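PDB 7LT2: cyclic GMP-AMP synthase-like receptor from Tribolium castaneum, which senses double-stranded RNA and, once triggered, joins ATP and GTP into a cyclic GMP-AMP second messenger for antiviral innate immunity. Local coordinates for residues Glu248-Val262 with Ser278-Glu290. Numbering follows the deposited sequence.
Sequences ERVLIDNKNRLKPAV and SYYIKTVFLHIIE
Glu248 meets helix 278-290 with both carboxylate oxygens, a compact example of one buried acid shared among several polar partners. Its OE1 forms a salt bridge with Lys282 NZ at 2.7 Å, approached nearly along the C-O axis, while OE2 accepts the hydroxyl of Tyr279, OH to OE2 2.7 Å, on its syn side and 24° out of the carboxylate plane. The reach of Lys282 follows from CG standing opposite the backbone N and a fully extended chain beyond it. Trp325 NE1 donates to OE2 as well, and Asp61 gives the ammonium of Lys282 a second carboxylate.

In the cGAS-like nucleotidyltransferase fold the contact joins the end of helix 245-251 and the start of helix 258-272, linked by a short loop that ends in a type II' turn from Lys255 to Leu258, to helix 278-291 of the HhH/H2TH-like part; segments 258-262 and 278-290 run roughly antiparallel, 142° between directions. Glu248 and residues Ser278 to Lys282 belong to the nucleotide-binding site inferred from relatives, so the polar end probably borders the ATP pocket.

Apolar packing fills the rest. Val262 CG2 sits over the centre of the Phe285 ring, 3.3 Å from its centroid and 6° off the normal, a CH-pi contact, while Leu258 CG lies beside Phe285 CD2, its side chain running counter to that of the phenylalanine. Leu286 spreads its methyls, CD1 against Glu248 CG and CD2 4.0 Å from Leu251 CD1. Ile289 pushes CD1 to 3.6 Å from Leu258 CD1 and also touches Ile252 CG2. The aliphatic part of Lys255 covers Ile289 before its chain bends at the end and NZ bonds Leu251 O at 2.9 Å. Ile289 and Glu290 also belong to the manganese site.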
loop_
_atom_site.group_PDB
_atom_site.type_symbol
_atom_site.label_atom_id
_atom_site.label_comp_id
_atom_site.label_asym_id
_atom_site.label_seq_id
_atom_site.Cartn_x
_atom_site.Cartn_y
_atom_site.Cartn_z
ATOM N N GLU A 248 -5.715 1.513 -8.902
ATOM C CA GLU A 248 -4.330 1.378 -9.355
ATOM C C GLU A 248 -3.958 -0.082 -9.574
ATOM O O GLU A 248 -3.224 -0.412 -10.516
ATOM C CB GLU A 248 -3.374 2.018 -8.343
ATOM C CG GLU A 248 -3.443 3.532 -8.288
ATOM C CD GLU A 248 -2.620 4.122 -7.151
ATOM O OE1 GLU A 248 -1.823 3.384 -6.536
ATOM O OE2 GLU A 248 -2.763 5.331 -6.882
ATOM N N ARG A 249 -4.440 -0.972 -8.706
ATOM C CA ARG A 249 -4.107 -2.386 -8.837
ATOM C C ARG A 249 -4.659 -2.969 -10.133
ATOM O O ARG A 249 -4.026 -3.834 -10.749
ATOM C CB ARG A 249 -4.630 -3.160 -7.623
ATOM C CG ARG A 249 -4.168 -4.609 -7.575
ATOM C CD ARG A 249 -4.366 -5.198 -6.196
ATOM N NE ARG A 249 -3.529 -4.545 -5.195
ATOM C CZ ARG A 249 -3.713 -4.655 -3.886
ATOM N NH1 ARG A 249 -4.694 -5.388 -3.387
ATOM N NH2 ARG A 249 -2.896 -4.006 -3.058
ATOM N N VAL A 250 -5.839 -2.513 -10.565
ATOM C CA VAL A 250 -6.388 -2.981 -11.838
ATOM C C VAL A 250 -5.597 -2.401 -13.005
ATOM O O VAL A 250 -5.310 -3.101 -13.986
ATOM C CB VAL A 250 -7.886 -2.636 -11.942
ATOM C CG1 VAL A 250 -8.468 -3.131 -13.270
ATOM C CG2 VAL A 250 -8.645 -3.238 -10.774
ATOM N N LEU A 251 -5.212 -1.125 -12.910
ATOM C CA LEU A 251 -4.448 -0.479 -13.976
ATOM C C LEU A 251 -3.132 -1.202 -14.257
ATOM O O LEU A 251 -2.712 -1.305 -15.417
ATOM C CB LEU A 251 -4.177 0.986 -13.619
ATOM C CG LEU A 251 -5.310 2.000 -13.800
ATOM C CD1 LEU A 251 -4.909 3.349 -13.221
ATOM C CD2 LEU A 251 -5.670 2.136 -15.283
ATOM N N ILE A 252 -2.464 -1.712 -13.215
ATOM C CA ILE A 252 -1.166 -2.360 -13.411
ATOM C C ILE A 252 -1.279 -3.848 -13.721
ATOM O O ILE A 252 -0.257 -4.486 -14.017
ATOM C CB ILE A 252 -0.241 -2.183 -12.185
ATOM C CG1 ILE A 252 -0.844 -2.845 -10.941
ATOM C CG2 ILE A 252 0.078 -0.705 -11.945
ATOM C CD1 ILE A 252 0.040 -2.768 -9.710
ATOM N N ASP A 253 -2.484 -4.418 -13.680
ATOM C CA ASP A 253 -2.687 -5.846 -13.875
ATOM C C ASP A 253 -2.772 -6.168 -15.362
ATOM O O ASP A 253 -3.043 -5.299 -16.195
ATOM C CB ASP A 253 -3.972 -6.296 -13.168
ATOM C CG ASP A 253 -3.971 -7.770 -12.797
ATOM O OD1 ASP A 253 -2.968 -8.479 -13.034
ATOM O OD2 ASP A 253 -4.998 -8.228 -12.255
ATOM N N ASN A 254 -2.533 -7.441 -15.687
ATOM C CA ASN A 254 -2.646 -7.952 -17.056
ATOM C C ASN A 254 -1.798 -7.134 -18.030
ATOM O O ASN A 254 -2.239 -6.756 -19.118
ATOM C CB ASN A 254 -4.116 -8.001 -17.496
ATOM C CG ASN A 254 -4.297 -8.629 -18.869
ATOM O OD1 ASN A 254 -3.554 -9.537 -19.257
ATOM N ND2 ASN A 254 -5.272 -8.129 -19.624
ATOM N N LYS A 255 -0.551 -6.856 -17.630
ATOM C CA LYS A 255 0.351 -6.075 -18.467
ATOM C C LYS A 255 1.735 -6.708 -18.554
ATOM O O LYS A 255 2.739 -6.003 -18.701
ATOM C CB LYS A 255 0.433 -4.628 -17.981
ATOM C CG LYS A 255 -0.807 -3.826 -18.376
ATOM C CD LYS A 255 -0.703 -2.356 -18.022
ATOM C CE LYS A 255 -1.826 -1.557 -18.676
ATOM N NZ LYS A 255 -3.182 -1.912 -18.167
ATOM N N ASN A 256 1.792 -8.036 -18.474
ATOM C CA ASN A 256 2.930 -8.834 -18.928
ATOM C C ASN A 256 4.264 -8.341 -18.381
ATOM O O ASN A 256 4.636 -8.679 -17.254
ATOM C CB ASN A 256 2.952 -8.865 -20.459
ATOM C CG ASN A 256 3.796 -9.995 -21.004
ATOM O OD1 ASN A 256 4.439 -10.726 -20.250
ATOM N ND2 ASN A 256 3.789 -10.154 -22.322
ATOM N N ARG A 257 4.989 -7.540 -19.165
ATOM C CA ARG A 257 6.317 -7.094 -18.759
ATOM C C ARG A 257 6.303 -6.005 -17.688
ATOM O O ARG A 257 7.371 -5.676 -17.157
ATOM C CB ARG A 257 7.103 -6.588 -19.977
ATOM C CG ARG A 257 7.870 -7.672 -20.745
ATOM C CD ARG A 257 6.923 -8.618 -21.458
ATOM N NE ARG A 257 7.591 -9.367 -22.519
ATOM C CZ ARG A 257 7.950 -10.641 -22.433
ATOM N NH1 ARG A 257 7.740 -11.347 -21.333
ATOM N NH2 ARG A 257 8.522 -11.225 -23.481
ATOM N N LEU A 258 5.137 -5.454 -17.338
ATOM C CA LEU A 258 5.107 -4.239 -16.522
ATOM C C LEU A 258 5.683 -4.467 -15.126
ATOM O O LEU A 258 6.546 -3.707 -14.674
ATOM C CB LEU A 258 3.678 -3.695 -16.423
ATOM C CG LEU A 258 3.533 -2.379 -15.639
ATOM C CD1 LEU A 258 2.444 -1.515 -16.253
ATOM C CD2 LEU A 258 3.238 -2.613 -14.153
ATOM N N LYS A 259 5.187 -5.477 -14.402
ATOM C CA LYS A 259 5.601 -5.613 -13.005
ATOM C C LYS A 259 7.071 -6.014 -12.877
ATOM O O LYS A 259 7.761 -5.473 -12.003
ATOM C CB LYS A 259 4.681 -6.589 -12.256
ATOM C CG LYS A 259 3.270 -6.034 -12.082
ATOM C CD LYS A 259 2.413 -6.903 -11.180
ATOM C CE LYS A 259 1.017 -6.304 -11.047
ATOM N NZ LYS A 259 0.154 -7.110 -10.139
ATOM N N PRO A 260 7.607 -6.923 -13.705
ATOM C CA PRO A 260 9.072 -7.103 -13.690
ATOM C C PRO A 260 9.832 -5.813 -13.947
ATOM O O PRO A 260 10.823 -5.537 -13.262
ATOM C CB PRO A 260 9.308 -8.150 -14.791
ATOM C CG PRO A 260 8.050 -8.955 -14.786
ATOM C CD PRO A 260 6.947 -7.960 -14.524
ATOM N N ALA A 261 9.374 -4.994 -14.898
ATOM C CA ALA A 261 10.069 -3.742 -15.191
ATOM C C ALA A 261 10.040 -2.796 -13.996
ATOM O O ALA A 261 11.042 -2.132 -13.696
ATOM C CB ALA A 261 9.452 -3.075 -16.422
ATOM N N VAL A 262 8.899 -2.714 -13.304
ATOM C CA VAL A 262 8.821 -1.844 -12.131
ATOM C C VAL A 262 9.814 -2.299 -11.075
ATOM O O VAL A 262 10.528 -1.485 -10.481
ATOM C CB VAL A 262 7.394 -1.810 -11.558
ATOM C CG1 VAL A 262 7.380 -1.014 -10.250
ATOM C CG2 VAL A 262 6.437 -1.188 -12.543
ATOM N N SER A 278 9.176 4.526 -3.301
ATOM C CA SER A 278 8.661 3.538 -4.246
ATOM C C SER A 278 7.378 4.010 -4.922
ATOM O O SER A 278 7.165 3.738 -6.109
ATOM C CB SER A 278 8.435 2.203 -3.538
ATOM O OG SER A 278 9.664 1.651 -3.098
ATOM N N TYR A 279 6.511 4.723 -4.197
ATOM C CA TYR A 279 5.261 5.159 -4.816
ATOM C C TYR A 279 5.510 6.153 -5.941
ATOM O O TYR A 279 4.681 6.275 -6.850
ATOM C CB TYR A 279 4.314 5.768 -3.779
ATOM C CG TYR A 279 2.935 6.081 -4.338
ATOM C CD1 TYR A 279 2.067 5.060 -4.720
ATOM C CD2 TYR A 279 2.509 7.393 -4.494
ATOM C CE1 TYR A 279 0.803 5.344 -5.234
ATOM C CE2 TYR A 279 1.251 7.684 -5.001
ATOM C CZ TYR A 279 0.405 6.659 -5.376
ATOM O OH TYR A 279 -0.842 6.967 -5.877
ATOM N N TYR A 280 6.636 6.871 -5.898
ATOM C CA TYR A 280 6.949 7.789 -6.988
ATOM C C TYR A 280 7.256 7.021 -8.266
ATOM O O TYR A 280 6.903 7.466 -9.365
ATOM C CB TYR A 280 8.128 8.697 -6.613
ATOM C CG TYR A 280 7.978 9.431 -5.291
ATOM C CD1 TYR A 280 6.743 9.551 -4.665
ATOM C CD2 TYR A 280 9.079 10.005 -4.676
ATOM C CE1 TYR A 280 6.612 10.214 -3.457
ATOM C CE2 TYR A 280 8.959 10.677 -3.472
ATOM C CZ TYR A 280 7.723 10.775 -2.868
ATOM O OH TYR A 280 7.596 11.437 -1.667
ATOM N N ILE A 281 7.915 5.866 -8.141
ATOM C CA ILE A 281 8.151 5.014 -9.303
ATOM C C ILE A 281 6.842 4.410 -9.792
ATOM O O ILE A 281 6.566 4.385 -10.998
ATOM C CB ILE A 281 9.188 3.929 -8.966
ATOM C CG1 ILE A 281 10.553 4.568 -8.705
ATOM C CG2 ILE A 281 9.298 2.916 -10.100
ATOM C CD1 ILE A 281 11.556 3.622 -8.078
ATOM N N LYS A 282 6.014 3.915 -8.865
ATOM C CA LYS A 282 4.690 3.422 -9.240
ATOM C C LYS A 282 3.907 4.492 -9.989
ATOM O O LYS A 282 3.268 4.208 -11.010
ATOM C CB LYS A 282 3.924 2.974 -7.992
ATOM C CG LYS A 282 2.635 2.206 -8.284
ATOM C CD LYS A 282 1.814 2.004 -7.016
ATOM C CE LYS A 282 0.562 1.174 -7.287
ATOM N NZ LYS A 282 -0.339 1.142 -6.098
ATOM N N THR A 283 3.975 5.739 -9.508
ATOM C CA THR A 283 3.255 6.838 -10.143
ATOM C C THR A 283 3.752 7.084 -11.562
ATOM O O THR A 283 2.953 7.327 -12.474
ATOM C CB THR A 283 3.389 8.109 -9.300
ATOM O OG1 THR A 283 2.766 7.907 -8.023
ATOM C CG2 THR A 283 2.727 9.290 -9.999
ATOM N N VAL A 284 5.072 7.042 -11.767
ATOM C CA VAL A 284 5.610 7.187 -13.117
ATOM C C VAL A 284 5.014 6.131 -14.043
ATOM O O VAL A 284 4.625 6.428 -15.179
ATOM C CB VAL A 284 7.149 7.126 -13.090
ATOM C CG1 VAL A 284 7.708 6.906 -14.484
ATOM C CG2 VAL A 284 7.713 8.408 -12.492
ATOM N N PHE A 285 4.889 4.892 -13.562
ATOM C CA PHE A 285 4.326 3.842 -14.410
ATOM C C PHE A 285 2.837 4.050 -14.678
ATOM O O PHE A 285 2.364 3.713 -15.768
ATOM C CB PHE A 285 4.585 2.461 -13.802
ATOM C CG PHE A 285 5.898 1.864 -14.223
ATOM C CD1 PHE A 285 7.078 2.261 -13.611
ATOM C CD2 PHE A 285 5.956 0.936 -15.258
ATOM C CE1 PHE A 285 8.293 1.727 -14.004
ATOM C CE2 PHE A 285 7.168 0.396 -15.658
ATOM C CZ PHE A 285 8.340 0.793 -15.031
ATOM N N LEU A 286 2.086 4.612 -13.723
ATOM C CA LEU A 286 0.701 4.983 -14.012
ATOM C C LEU A 286 0.632 5.984 -15.159
ATOM O O LEU A 286 -0.215 5.860 -16.051
ATOM C CB LEU A 286 0.022 5.552 -12.762
ATOM C CG LEU A 286 -0.188 4.615 -11.572
ATOM C CD1 LEU A 286 -0.808 5.370 -10.411
ATOM C CD2 LEU A 286 -1.065 3.426 -11.964
ATOM N N HIS A 287 1.524 6.979 -15.160
ATOM C CA HIS A 287 1.576 7.920 -16.274
ATOM C C HIS A 287 1.971 7.226 -17.570
ATOM O O HIS A 287 1.410 7.520 -18.631
ATOM C CB HIS A 287 2.553 9.053 -15.961
ATOM C CG HIS A 287 2.072 9.975 -14.892
ATOM N ND1 HIS A 287 0.908 10.703 -15.010
ATOM C CD2 HIS A 287 2.589 10.283 -13.679
ATOM C CE1 HIS A 287 0.734 11.428 -13.920
ATOM N NE2 HIS A 287 1.740 11.193 -13.098
ATOM N N ILE A 288 2.940 6.308 -17.507
ATOM C CA ILE A 288 3.361 5.589 -18.708
ATOM C C ILE A 288 2.225 4.724 -19.248
ATOM O O ILE A 288 2.024 4.634 -20.467
ATOM C CB ILE A 288 4.626 4.757 -18.422
ATOM C CG1 ILE A 288 5.805 5.675 -18.108
ATOM C CG2 ILE A 288 4.964 3.869 -19.615
ATOM C CD1 ILE A 288 7.067 4.932 -17.775
ATOM N N ILE A 289 1.465 4.079 -18.356
ATOM C CA ILE A 289 0.291 3.320 -18.788
ATOM C C ILE A 289 -0.665 4.212 -19.568
ATOM O O ILE A 289 -1.216 3.809 -20.600
ATOM C CB ILE A 289 -0.416 2.678 -17.579
ATOM C CG1 ILE A 289 0.375 1.487 -17.048
ATOM C CG2 ILE A 289 -1.839 2.249 -17.951
ATOM C CD1 ILE A 289 -0.101 1.028 -15.682
ATOM N N GLU A 290 -0.888 5.433 -19.079
ATOM C CA GLU A 290 -1.810 6.345 -19.748
ATOM C C GLU A 290 -1.272 6.772 -21.109
ATOM O O GLU A 290 -2.039 6.931 -22.067
ATOM C CB GLU A 290 -2.069 7.565 -18.857
ATOM C CG GLU A 290 -2.870 8.685 -19.521
ATOM C CD GLU A 290 -4.308 8.291 -19.857
ATOM O OE1 GLU A 290 -4.786 7.238 -19.384
ATOM O OE2 GLU A 290 -4.968 9.049 -20.599
#